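Local coordinates for protein nitroalkane oxidase (Podospora anserina, PDB 3MKH) that oxidises primary and secondary nitroalkanes to aldehydes or ketones with an FAD cofactor, releasing nitrite and turning molecular oxygen into hydrogen peroxide, at residues A[5-10]-A[330-335]; A[23-28]-A[52-57]; A[106-111]-A[267-272]; A[115-120]-A[251-256]; A[173-178]-A[224-229]. All coordinates share one frame; numbering follows the deposited sequence.

Contact 1 (A[5-10]-A[330-335]); sequences FHLSAS and LTWKAA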
# COMPACT_ATOMS: atom_id res chain seq x y z
N PHE A 5 12.52 19.14 20.37
CA PHE A 5 12.06 19.47 19.01
C PHE A 5 11.81 20.97 18.79
O PHE A 5 11.30 21.38 17.74
CB PHE A 5 10.81 18.65 18.65
CG PHE A 5 11.09 17.17 18.45
CD1 PHE A 5 11.25 16.32 19.53
CD2 PHE A 5 11.21 16.65 17.17
CE1 PHE A 5 11.51 14.98 19.35
CE2 PHE A 5 11.47 15.30 16.98
CZ PHE A 5 11.63 14.46 18.08
N HIS A 6 12.16 21.80 19.77
CA HIS A 6 12.06 23.25 19.61
C HIS A 6 13.23 23.80 18.81
O HIS A 6 14.38 23.45 19.04
CB HIS A 6 11.99 23.95 20.97
CG HIS A 6 10.67 23.79 21.66
ND1 HIS A 6 10.45 24.21 22.96
CD2 HIS A 6 9.50 23.27 21.24
CE1 HIS A 6 9.20 23.95 23.30
NE2 HIS A 6 8.60 23.38 22.27
N LEU A 7 12.94 24.70 17.87
CA LEU A 7 13.99 25.36 17.13
C LEU A 7 14.63 26.40 18.04
O LEU A 7 13.94 27.09 18.79
CB LEU A 7 13.42 26.08 15.91
CG LEU A 7 12.97 25.27 14.69
CD1 LEU A 7 11.85 24.34 15.05
CD2 LEU A 7 12.53 26.23 13.62
N SER A 8 15.95 26.50 17.95
CA SER A 8 16.71 27.55 18.61
C SER A 8 16.45 28.88 17.91
O SER A 8 15.82 28.90 16.85
CB SER A 8 18.20 27.23 18.56
OG SER A 8 18.68 27.25 17.22
N ALA A 9 16.93 29.97 18.48
CA ALA A 9 16.79 31.28 17.85
C ALA A 9 17.43 31.28 16.46
O ALA A 9 16.90 31.86 15.52
CB ALA A 9 17.41 32.37 18.72
N SER A 10 18.58 30.62 16.35
CA SER A 10 19.28 30.52 15.07
C SER A 10 18.51 29.67 14.04
O SER A 10 18.58 29.91 12.82
CB SER A 10 20.68 29.97 15.28
OG SER A 10 21.29 29.67 14.04
N LEU A 330 11.60 12.19 10.71
CA LEU A 330 12.66 11.31 10.23
C LEU A 330 13.79 12.11 9.58
O LEU A 330 14.97 11.85 9.85
CB LEU A 330 12.11 10.26 9.24
CG LEU A 330 13.20 9.35 8.65
CD1 LEU A 330 13.96 8.67 9.76
CD2 LEU A 330 12.63 8.32 7.69
N THR A 331 13.44 13.07 8.73
CA THR A 331 14.46 13.90 8.09
C THR A 331 15.33 14.62 9.14
O THR A 331 16.55 14.68 9.01
CB THR A 331 13.85 14.92 7.11
OG1 THR A 331 13.27 14.22 6.00
CG2 THR A 331 14.92 15.86 6.58
N TRP A 332 14.69 15.19 10.16
CA TRP A 332 15.45 15.93 11.18
C TRP A 332 16.32 15.00 12.04
O TRP A 332 17.44 15.35 12.42
CB TRP A 332 14.51 16.76 12.05
CG TRP A 332 13.97 17.99 11.34
CD1 TRP A 332 14.06 18.27 10.00
CD2 TRP A 332 13.28 19.09 11.94
NE1 TRP A 332 13.46 19.48 9.73
CE2 TRP A 332 12.98 20.01 10.90
CE3 TRP A 332 12.89 19.40 13.25
CZ2 TRP A 332 12.29 21.20 11.14
CZ3 TRP A 332 12.21 20.59 13.48
CH2 TRP A 332 11.92 21.47 12.43
N LYS A 333 15.80 13.81 12.34
CA LYS A 333 16.62 12.82 13.05
C LYS A 333 17.88 12.48 12.25
O LYS A 333 19.00 12.47 12.80
CB LYS A 333 15.79 11.56 13.37
CG LYS A 333 16.63 10.37 13.85
CD LYS A 333 17.34 10.65 15.17
CE LYS A 333 18.31 9.48 15.51
NZ LYS A 333 19.02 9.62 16.81
N ALA A 334 17.71 12.21 10.96
CA ALA A 334 18.84 11.90 10.09
C ALA A 334 19.80 13.09 10.01
O ALA A 334 21.01 12.92 10.02
CB ALA A 334 18.36 11.51 8.68
N ALA A 335 19.25 14.30 9.89
CA ALA A 335 20.09 15.50 9.85
C ALA A 335 20.95 15.58 11.12
O ALA A 335 22.15 15.85 11.08
CB ALA A 335 19.24 16.73 9.72
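Phe5 and Leu7 meet the indole of Trp332 where the N-terminal tail of the acyl-CoA dehydrogenase fold runs past helix 311-340, a member of its C-terminal helical bundle. Phe5 contributes its backbone: its O lies at the rim of the benzo ring, close to the ring plane, 4.4 Å from Trp332 CZ3. The Phe5 phenyl ring meets Phe5 of the second subunit, with the planes at about 80°, so this buried contact borders on a subunit interface. Leu7 supplies the apolar grip. With CG anti to the carbonyl carbon (chi1 -74°), the side chain leans so that CD1 comes within 3.9 Å of Trp332 CH2 and 4.1 Å of Trp332 CZ3, and leucine and tryptophan cross at roughly a right angle. Ser8 then ends the tail as N-cap of helix 9-33, and its own N is bonded to Gln11 OE1. The same tryptophan also packs on Ile76 and Ile80, so tail, helix 75-88 and helix 311-340 meet at this indole. On the first turn of helix 9-33, Ser10 OG joins helix 75-88 by a hydrogen bond to Glu77 OE2.

Contact 2 (A[23-28]-A[52-57]); sequences RNLLMP and AAAVSA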
# COMPACT_ATOMS: atom_id res chain seq x y z
N ARG A 23 10.01 33.50 -1.14
CA ARG A 23 9.01 34.45 -1.62
C ARG A 23 9.62 35.54 -2.52
O ARG A 23 9.02 35.92 -3.52
CB ARG A 23 8.26 35.07 -0.43
CG ARG A 23 7.49 36.34 -0.75
CD ARG A 23 6.16 36.05 -1.42
NE ARG A 23 5.24 35.35 -0.53
CZ ARG A 23 4.64 35.91 0.51
NH1 ARG A 23 4.88 37.19 0.80
NH2 ARG A 23 3.81 35.20 1.27
N ASN A 24 10.80 36.04 -2.17
CA ASN A 24 11.39 37.16 -2.90
C ASN A 24 12.17 36.79 -4.13
O ASN A 24 12.22 37.55 -5.08
CB ASN A 24 12.30 38.00 -1.99
CG ASN A 24 11.52 38.79 -0.97
OD1 ASN A 24 10.35 39.11 -1.17
ND2 ASN A 24 12.17 39.12 0.13
N LEU A 25 12.83 35.63 -4.10
CA LEU A 25 13.70 35.21 -5.20
C LEU A 25 13.08 34.11 -6.05
O LEU A 25 12.99 34.23 -7.28
CB LEU A 25 15.06 34.79 -4.67
CG LEU A 25 16.06 35.93 -4.43
CD1 LEU A 25 15.34 37.19 -3.99
CD2 LEU A 25 17.11 35.54 -3.42
N LEU A 26 12.57 33.07 -5.41
CA LEU A 26 12.10 31.91 -6.18
C LEU A 26 10.76 32.12 -6.90
O LEU A 26 10.57 31.66 -8.04
CB LEU A 26 12.05 30.67 -5.28
CG LEU A 26 13.40 30.29 -4.64
CD1 LEU A 26 13.27 29.05 -3.77
CD2 LEU A 26 14.52 30.11 -5.69
N MET A 27 9.82 32.80 -6.25
CA MET A 27 8.53 33.06 -6.89
C MET A 27 8.68 33.92 -8.15
O MET A 27 8.07 33.62 -9.18
CB MET A 27 7.54 33.68 -5.90
CG MET A 27 7.03 32.69 -4.86
SD MET A 27 5.74 33.37 -3.79
CE MET A 27 4.44 33.76 -4.98
N PRO A 28 9.49 34.98 -8.08
CA PRO A 28 9.72 35.75 -9.31
C PRO A 28 10.46 34.96 -10.39
O PRO A 28 10.18 35.17 -11.57
CB PRO A 28 10.58 36.92 -8.82
CG PRO A 28 10.18 37.11 -7.40
CD PRO A 28 9.94 35.71 -6.88
N ALA A 52 21.62 35.10 -9.39
CA ALA A 52 22.60 36.11 -8.96
C ALA A 52 22.13 36.84 -7.70
O ALA A 52 22.94 37.23 -6.85
CB ALA A 52 22.86 37.13 -10.09
N ALA A 53 20.82 37.03 -7.57
CA ALA A 53 20.26 37.67 -6.38
C ALA A 53 20.44 36.79 -5.15
O ALA A 53 20.70 37.30 -4.06
CB ALA A 53 18.78 38.03 -6.59
N ALA A 54 20.29 35.47 -5.33
CA ALA A 54 20.51 34.51 -4.25
C ALA A 54 21.97 34.49 -3.84
O ALA A 54 22.31 34.37 -2.65
CB ALA A 54 20.06 33.10 -4.67
N VAL A 55 22.84 34.61 -4.82
CA VAL A 55 24.27 34.68 -4.55
C VAL A 55 24.58 35.91 -3.70
O VAL A 55 25.31 35.84 -2.69
CB VAL A 55 25.09 34.72 -5.84
CG1 VAL A 55 26.56 35.08 -5.49
CG2 VAL A 55 25.02 33.37 -6.58
N SER A 56 24.02 37.04 -4.11
CA SER A 56 24.22 38.30 -3.39
C SER A 56 23.68 38.24 -1.96
O SER A 56 24.21 38.89 -1.06
CB SER A 56 23.60 39.47 -4.16
OG SER A 56 23.81 40.67 -3.44
N ALA A 57 22.64 37.44 -1.76
CA ALA A 57 22.07 37.18 -0.44
C ALA A 57 22.92 36.23 0.42
O ALA A 57 22.59 35.97 1.58
CB ALA A 57 20.64 36.64 -0.58
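Leu25 reaches from helix 9-33 to Ala53 and Ala54 on helix 48-56, and nearly the whole contact rests on this one side chain. Its CB points toward the neighbouring helix, while the closest pair of CA atoms, those of Leu25 and Ala54, are 6.9 Å apart. The next atom, CG, lies anti to the carbonyl carbon (chi1 -84°) and faces the methyl of Ala53, with Leu25 CG 4.1 Å from Ala53 CB. Here the branch divides. CD1 stays on the Ala53 side, whereas CD2 goes further and settles on the backbone itself: Leu25 CD2 is 3.6 Å from Ala54 CA and 3.7 Å from Ala54 N. It also stands 4.0 Å from Ala54 CB, so the methyl tip is seated against both main chain and side chain of one residue. Chi2 of 33° is well away from a staggered value, and in this rotation it is CD2 that reaches the Ala54 backbone. Alanines allow such an approach, because nothing longer than a methyl stands between the leucine and the helix surface. On helix 9-33 the leucine belongs to a wider pi-type turn, and the helix kinks where Pro28 has no N-H to offer the preceding turn. Leu26 and Ala54 also both pack on Ile96 of helix 90-109. The arrangement is plain helix-to-helix packing, leucine against alanine, within the N-terminal helical domain of the acyl-CoA dehydrogenase fold.

Contact 3 (A[106-111]-A[267-272]); sequences INLAAG and FGAFDG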
# COMPACT_ATOMS: atom_id res chain seq x y z
N ILE A 106 34.29 19.00 -2.61
CA ILE A 106 35.35 19.91 -2.22
C ILE A 106 35.34 20.21 -0.71
O ILE A 106 36.39 20.25 -0.08
CB ILE A 106 35.32 21.19 -3.07
CG1 ILE A 106 35.53 20.82 -4.54
CG2 ILE A 106 36.43 22.14 -2.65
CD1 ILE A 106 35.30 21.94 -5.50
N ASN A 107 34.15 20.40 -0.13
CA ASN A 107 34.02 20.50 1.32
C ASN A 107 34.59 19.25 1.98
O ASN A 107 35.22 19.32 3.04
CB ASN A 107 32.55 20.62 1.75
CG ASN A 107 31.98 21.99 1.49
OD1 ASN A 107 30.77 22.14 1.30
ND2 ASN A 107 32.83 23.00 1.50
N LEU A 108 34.36 18.09 1.35
CA LEU A 108 34.77 16.81 1.95
C LEU A 108 36.27 16.50 1.80
O LEU A 108 36.85 15.86 2.67
CB LEU A 108 33.94 15.64 1.41
CG LEU A 108 32.43 15.66 1.71
CD1 LEU A 108 31.73 14.55 0.94
CD2 LEU A 108 32.16 15.53 3.20
N ALA A 109 36.90 16.95 0.72
CA ALA A 109 38.22 16.40 0.37
C ALA A 109 39.27 17.40 -0.11
O ALA A 109 40.38 17.02 -0.46
CB ALA A 109 38.06 15.28 -0.67
N ALA A 110 38.92 18.68 -0.14
CA ALA A 110 39.83 19.68 -0.68
C ALA A 110 41.20 19.57 -0.01
O ALA A 110 41.29 19.28 1.18
CB ALA A 110 39.26 21.07 -0.47
N GLY A 111 42.25 19.80 -0.79
CA GLY A 111 43.57 20.02 -0.24
C GLY A 111 43.91 21.49 -0.34
O GLY A 111 43.09 22.28 -0.85
N PHE A 267 29.98 9.20 -2.69
CA PHE A 267 28.90 8.63 -1.90
C PHE A 267 28.75 9.38 -0.59
O PHE A 267 27.67 9.42 -0.03
CB PHE A 267 29.12 7.13 -1.67
CG PHE A 267 28.89 6.30 -2.91
CD1 PHE A 267 27.77 6.52 -3.69
CD2 PHE A 267 29.77 5.31 -3.29
CE1 PHE A 267 27.54 5.77 -4.84
CE2 PHE A 267 29.55 4.57 -4.43
CZ PHE A 267 28.43 4.80 -5.21
N GLY A 268 29.83 9.99 -0.12
CA GLY A 268 29.75 10.84 1.05
C GLY A 268 28.89 12.05 0.73
O GLY A 268 28.04 12.46 1.52
N ALA A 269 29.13 12.64 -0.44
CA ALA A 269 28.32 13.75 -0.90
C ALA A 269 26.85 13.31 -0.98
O ALA A 269 25.95 14.04 -0.54
CB ALA A 269 28.82 14.25 -2.25
N PHE A 270 26.61 12.12 -1.51
CA PHE A 270 25.24 11.64 -1.66
C PHE A 270 24.57 11.24 -0.35
O PHE A 270 23.35 11.14 -0.28
CB PHE A 270 25.14 10.48 -2.67
CG PHE A 270 25.42 10.89 -4.09
CD1 PHE A 270 24.68 11.89 -4.71
CD2 PHE A 270 26.40 10.25 -4.82
CE1 PHE A 270 24.94 12.25 -6.03
CE2 PHE A 270 26.67 10.60 -6.13
CZ PHE A 270 25.94 11.61 -6.74
N ASP A 271 25.37 11.00 0.70
CA ASP A 271 24.78 10.77 2.03
C ASP A 271 24.17 12.06 2.62
O ASP A 271 23.09 12.04 3.19
CB ASP A 271 25.82 10.22 3.01
CG ASP A 271 26.20 8.78 2.72
OD1 ASP A 271 25.46 8.07 2.00
OD2 ASP A 271 27.26 8.35 3.23
N GLY A 272 24.89 13.18 2.47
CA GLY A 272 24.37 14.47 2.88
C GLY A 272 23.16 14.87 2.04
O GLY A 272 22.15 15.36 2.55
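Asp271 OD2, gripped by Arg349 NE in a salt bridge and by Tyr345 OH in a hydrogen bond, ties down the turn of helix 262-298 on which Leu108 rests against Gly268 and Ala269. Within that turn the amide of Asp271 is bonded to Phe267 O at 2.9 Å. The contact itself is apolar and is made by a single methyl group. Leu108 has its CG anti to the carbonyl carbon (chi1 -63°) and a fully extended second torsion, which carries CD1 outward onto the opposing main chain. There Leu108 CD1 lies 3.5 Å from Ala269 N and 3.8 Å from Gly268 C. The Ala269 methyl is met less closely, with its CB 4.3 Å from the same leucine methyl. Glycine matters at position 268: a CB there would point toward the leucine and would probably crowd CD1. In the acyl-CoA dehydrogenase fold this is a junction between the N-terminal helical domain, through the last turns of helix 90-109, and the long first helix of the C-terminal bundle. The beta domain also joins in, since Ala269 and Phe270 both pack on Leu132, an FAD-binding residue of strand 130-133. The phenyl ring of Phe270 also meets that of Phe134, another FAD-binding residue, edge-to-face.

Contact 4 (A[115-120]-A[251-256]); sequences AEFLAP and PTKNVL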
# COMPACT_ATOMS: atom_id res chain seq x y z
N ALA A 115 42.03 25.78 -2.90
CA ALA A 115 41.39 27.00 -2.40
C ALA A 115 41.09 27.94 -3.55
O ALA A 115 40.06 28.62 -3.54
CB ALA A 115 42.28 27.68 -1.36
N GLU A 116 41.97 27.97 -4.55
CA GLU A 116 41.76 28.85 -5.69
C GLU A 116 40.47 28.51 -6.46
O GLU A 116 39.89 29.38 -7.11
CB GLU A 116 42.95 28.83 -6.65
CG GLU A 116 43.32 27.44 -7.19
CD GLU A 116 44.31 27.51 -8.34
OE1 GLU A 116 44.05 28.25 -9.31
OE2 GLU A 116 45.35 26.81 -8.29
N PHE A 117 40.05 27.25 -6.40
CA PHE A 117 38.87 26.82 -7.17
C PHE A 117 37.59 27.31 -6.51
O PHE A 117 36.59 27.55 -7.19
CB PHE A 117 38.81 25.30 -7.31
CG PHE A 117 39.90 24.73 -8.15
CD1 PHE A 117 41.09 24.30 -7.57
CD2 PHE A 117 39.74 24.61 -9.53
CE1 PHE A 117 42.11 23.77 -8.35
CE2 PHE A 117 40.76 24.06 -10.31
CZ PHE A 117 41.95 23.64 -9.71
N LEU A 118 37.63 27.44 -5.19
CA LEU A 118 36.49 27.85 -4.40
C LEU A 118 36.29 29.36 -4.42
O LEU A 118 35.21 29.85 -4.14
CB LEU A 118 36.68 27.39 -2.96
CG LEU A 118 35.67 26.45 -2.31
CD1 LEU A 118 35.05 25.51 -3.34
CD2 LEU A 118 36.34 25.67 -1.16
N ALA A 119 37.35 30.09 -4.75
CA ALA A 119 37.32 31.55 -4.65
C ALA A 119 36.10 32.23 -5.28
O ALA A 119 35.49 33.13 -4.67
CB ALA A 119 38.61 32.16 -5.19
N PRO A 120 35.74 31.83 -6.52
CA PRO A 120 34.59 32.49 -7.16
C PRO A 120 33.28 32.34 -6.38
O PRO A 120 32.38 33.16 -6.54
CB PRO A 120 34.49 31.77 -8.51
CG PRO A 120 35.89 31.30 -8.78
CD PRO A 120 36.42 30.90 -7.43
N PRO A 251 45.81 20.16 -15.32
CA PRO A 251 47.02 19.95 -14.53
C PRO A 251 46.71 19.10 -13.30
O PRO A 251 45.53 18.87 -12.95
CB PRO A 251 47.46 21.37 -14.15
CG PRO A 251 46.18 22.17 -14.17
CD PRO A 251 45.34 21.56 -15.27
N THR A 252 47.75 18.62 -12.63
CA THR A 252 47.55 17.67 -11.55
C THR A 252 46.91 18.30 -10.32
O THR A 252 46.29 17.61 -9.52
CB THR A 252 48.88 16.97 -11.18
OG1 THR A 252 49.85 17.96 -10.83
CG2 THR A 252 49.39 16.14 -12.35
N LYS A 253 47.04 19.62 -10.17
CA LYS A 253 46.34 20.29 -9.07
C LYS A 253 44.83 20.07 -9.15
O LYS A 253 44.14 20.15 -8.13
CB LYS A 253 46.66 21.79 -9.02
CG LYS A 253 46.18 22.59 -10.21
CD LYS A 253 46.48 24.07 -10.03
CE LYS A 253 46.01 24.88 -11.21
NZ LYS A 253 46.36 26.31 -11.09
N ASN A 254 44.31 19.81 -10.36
CA ASN A 254 42.87 19.63 -10.55
C ASN A 254 42.33 18.33 -9.95
O ASN A 254 41.11 18.18 -9.80
CB ASN A 254 42.49 19.68 -12.04
CG ASN A 254 42.29 21.10 -12.56
OD1 ASN A 254 41.28 21.41 -13.21
ND2 ASN A 254 43.26 21.96 -12.31
N VAL A 255 43.21 17.38 -9.66
CA VAL A 255 42.76 16.13 -9.06
C VAL A 255 42.31 16.36 -7.62
O VAL A 255 43.08 16.84 -6.79
CB VAL A 255 43.84 15.05 -9.09
CG1 VAL A 255 43.35 13.81 -8.36
CG2 VAL A 255 44.24 14.72 -10.53
N LEU A 256 41.04 16.05 -7.34
CA LEU A 256 40.49 16.21 -5.99
C LEU A 256 40.60 14.91 -5.21
O LEU A 256 41.05 14.91 -4.07
CB LEU A 256 39.03 16.67 -6.03
CG LEU A 256 38.33 16.79 -4.67
CD1 LEU A 256 38.89 17.95 -3.86
CD2 LEU A 256 36.79 16.95 -4.83
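Glu116 and Lys253 form a salt bridge at the outer side of this contact, while Phe117 lies against Asn254 on the inner side. Both charged chains leave the backbone in the crowded position, with CG between N and the carbonyl carbon (chi1 57° in Glu116), and then run extended. They cross at about a right angle, and the lysine ammonium meets Glu116 OE2 on its syn side, 22° out of the carboxylate plane. Lys253 NZ is 3.0 Å from Glu116 OE2, and its second bond, to Glu116 OE1, is weak at 3.5 Å. Phe117 instead holds CG anti to its carbonyl carbon, directing the ring at the short 3-10 turn 252-254. The Asn254 amide sits at the ring's edge, its CG 3.8 Å from Phe117 CZ, with the two planes 87° apart. The ring also packs on Leu210 and Thr212 of strand 206-212, joining the weak helix 115-118 to the beta domain of the acyl-CoA dehydrogenase fold. Replacing this phenyl by the methyl of an alanine is likely to open a gap between that helix and strand and to leave the amide without its aromatic neighbour. Because both charged residues are exposed, water is likely to compete for the ion pair, whereas the buried ring contact depends on fit.

Contact 5 (A[173-178]-A[224-229]); sequences NCAGWD and FEVLRH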
# COMPACT_ATOMS: atom_id res chain seq x y z
N ASN A 173 23.40 21.60 -13.84
CA ASN A 173 24.27 22.78 -13.97
C ASN A 173 25.55 22.58 -14.78
O ASN A 173 26.25 23.56 -15.06
CB ASN A 173 24.69 23.35 -12.59
CG ASN A 173 23.55 23.94 -11.78
OD1 ASN A 173 23.70 24.16 -10.56
ND2 ASN A 173 22.43 24.22 -12.43
N CYS A 174 25.90 21.35 -15.15
CA CYS A 174 27.24 21.09 -15.70
C CYS A 174 27.57 21.90 -16.96
O CYS A 174 28.75 22.17 -17.24
CB CYS A 174 27.46 19.60 -15.97
SG CYS A 174 26.46 18.95 -17.35
N ALA A 175 26.55 22.32 -17.70
CA ALA A 175 26.79 23.03 -18.95
C ALA A 175 26.88 24.56 -18.80
O ALA A 175 27.23 25.26 -19.75
CB ALA A 175 25.74 22.63 -20.01
N GLY A 176 26.56 25.08 -17.61
CA GLY A 176 26.66 26.52 -17.37
C GLY A 176 25.53 27.31 -17.99
O GLY A 176 24.67 26.75 -18.68
N TRP A 177 25.51 28.63 -17.76
CA TRP A 177 24.43 29.47 -18.25
C TRP A 177 24.36 29.54 -19.78
O TRP A 177 23.28 29.69 -20.35
CB TRP A 177 24.55 30.89 -17.70
CG TRP A 177 24.43 30.95 -16.21
CD1 TRP A 177 25.41 31.32 -15.33
CD2 TRP A 177 23.27 30.66 -15.42
NE1 TRP A 177 24.93 31.27 -14.04
CE2 TRP A 177 23.63 30.86 -14.07
CE3 TRP A 177 21.96 30.24 -15.73
CZ2 TRP A 177 22.73 30.66 -13.02
CZ3 TRP A 177 21.07 30.04 -14.68
CH2 TRP A 177 21.46 30.25 -13.34
N ASP A 178 25.53 29.42 -20.42
CA ASP A 178 25.62 29.59 -21.87
C ASP A 178 25.86 28.25 -22.57
O ASP A 178 26.13 28.20 -23.78
CB ASP A 178 26.69 30.63 -22.24
CG ASP A 178 28.10 30.17 -21.93
OD1 ASP A 178 28.29 29.05 -21.38
OD2 ASP A 178 29.04 30.94 -22.24
N PHE A 224 34.12 20.63 -24.93
CA PHE A 224 32.85 20.43 -24.23
C PHE A 224 31.70 20.64 -25.21
O PHE A 224 31.71 21.62 -25.97
CB PHE A 224 32.70 21.38 -23.03
CG PHE A 224 31.43 21.17 -22.23
CD1 PHE A 224 30.31 21.93 -22.48
CD2 PHE A 224 31.37 20.21 -21.23
CE1 PHE A 224 29.12 21.74 -21.75
CE2 PHE A 224 30.20 20.01 -20.49
CZ PHE A 224 29.07 20.78 -20.76
N GLU A 225 30.73 19.75 -25.20
CA GLU A 225 29.58 19.90 -26.09
C GLU A 225 28.30 19.40 -25.45
O GLU A 225 28.28 18.33 -24.84
CB GLU A 225 29.81 19.16 -27.42
CG GLU A 225 28.75 19.48 -28.50
CD GLU A 225 28.86 18.59 -29.73
OE1 GLU A 225 29.92 17.94 -29.91
OE2 GLU A 225 27.88 18.52 -30.52
N VAL A 226 27.24 20.19 -25.55
CA VAL A 226 25.91 19.71 -25.20
C VAL A 226 25.36 18.90 -26.38
O VAL A 226 25.22 19.40 -27.49
CB VAL A 226 24.96 20.87 -24.87
CG1 VAL A 226 23.52 20.35 -24.68
CG2 VAL A 226 25.45 21.61 -23.61
N LEU A 227 25.08 17.62 -26.14
CA LEU A 227 24.57 16.75 -27.19
C LEU A 227 23.05 16.85 -27.29
O LEU A 227 22.51 16.88 -28.38
CB LEU A 227 24.97 15.29 -26.94
CG LEU A 227 26.48 14.99 -26.90
CD1 LEU A 227 26.71 13.51 -26.67
CD2 LEU A 227 27.14 15.46 -28.20
N ARG A 228 22.37 16.87 -26.14
CA ARG A 228 20.91 16.96 -26.13
C ARG A 228 20.42 17.57 -24.84
O ARG A 228 20.83 17.14 -23.75
CB ARG A 228 20.27 15.58 -26.34
CG ARG A 228 18.75 15.60 -26.21
CD ARG A 228 18.11 14.26 -26.58
NE ARG A 228 18.36 13.20 -25.61
CZ ARG A 228 17.50 12.83 -24.67
NH1 ARG A 228 16.33 13.45 -24.54
NH2 ARG A 228 17.80 11.84 -23.83
N HIS A 229 19.56 18.58 -24.97
CA HIS A 229 18.84 19.11 -23.82
C HIS A 229 17.70 18.15 -23.52
O HIS A 229 16.96 17.76 -24.43
CB HIS A 229 18.27 20.51 -24.11
CG HIS A 229 19.32 21.56 -24.29
ND1 HIS A 229 19.98 22.15 -23.23
CD2 HIS A 229 19.81 22.16 -25.41
CE1 HIS A 229 20.84 23.04 -23.68
NE2 HIS A 229 20.77 23.06 -25.01
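Phe224 and Val226, two residues apart on strand 224-228, both direct their side chains at Ala175 in the turn 173-176. The phenyl ring approaches obliquely, and its leading atom is CZ, 3.7 Å from Ala175 CA and 3.8 Å from Cys174 O. It therefore lies against the peptide backbone of the turn as much as against the methyl, Ala175 CB being 3.9 Å from Phe224 CZ. This reach follows from chi1 of -177°, which sets the ring opposite the backbone N. From the next inward-facing position Val226 offers CG2, 3.8 Å from Ala175 CB, so the alanine methyl is met by an aromatic and an aliphatic neighbour. Val226 CG1 serves elsewhere, over one face of the His229 ring. The receiving loop is a type I beta turn, closed by Gly176 N to Asn173 O at 3.0 Å, and it follows directly on the FAD-binding residues Trp170, Ala171 and Thr172. The strand lies in the beta domain of the acyl-CoA dehydrogenase fold, antiparallel to strand 242-251, with a classic beta bulge where Leu227 and Arg228 face His242. A serine in place of Phe224 would probably leave Ala175 CA and the Cys174 carbonyl without the ring that lies against them, and Tyr245 without its edge-to-face partner. Cys174, beside the ring, packs on Val133, an FAD-binding residue of strand 130-133.

How the contacts relate
Contact 1 is wholly buried and lies beside a subunit interface; the other four are only partly buried. Contacts 1 and 2 share helix 9-33, one at its start and the other further along, with centres about 25 Å apart. Contacts 3 and 4 touch directly: Ile106 CG2 is 3.7 Å from Leu118 CD1, and Leu256 packs on Ile106, Ala109 and Ala110, linking the junction with the C-terminal bundle to the beta domain. Contacts 4 and 5 reach the same sheet. Chemistry follows place: helix pairs 2 and 3 rest a leucine methyl on backbone, contacts 1, 4 and 5 use aromatic rings, and contact 4 alone adds a salt bridge, between exposed residues.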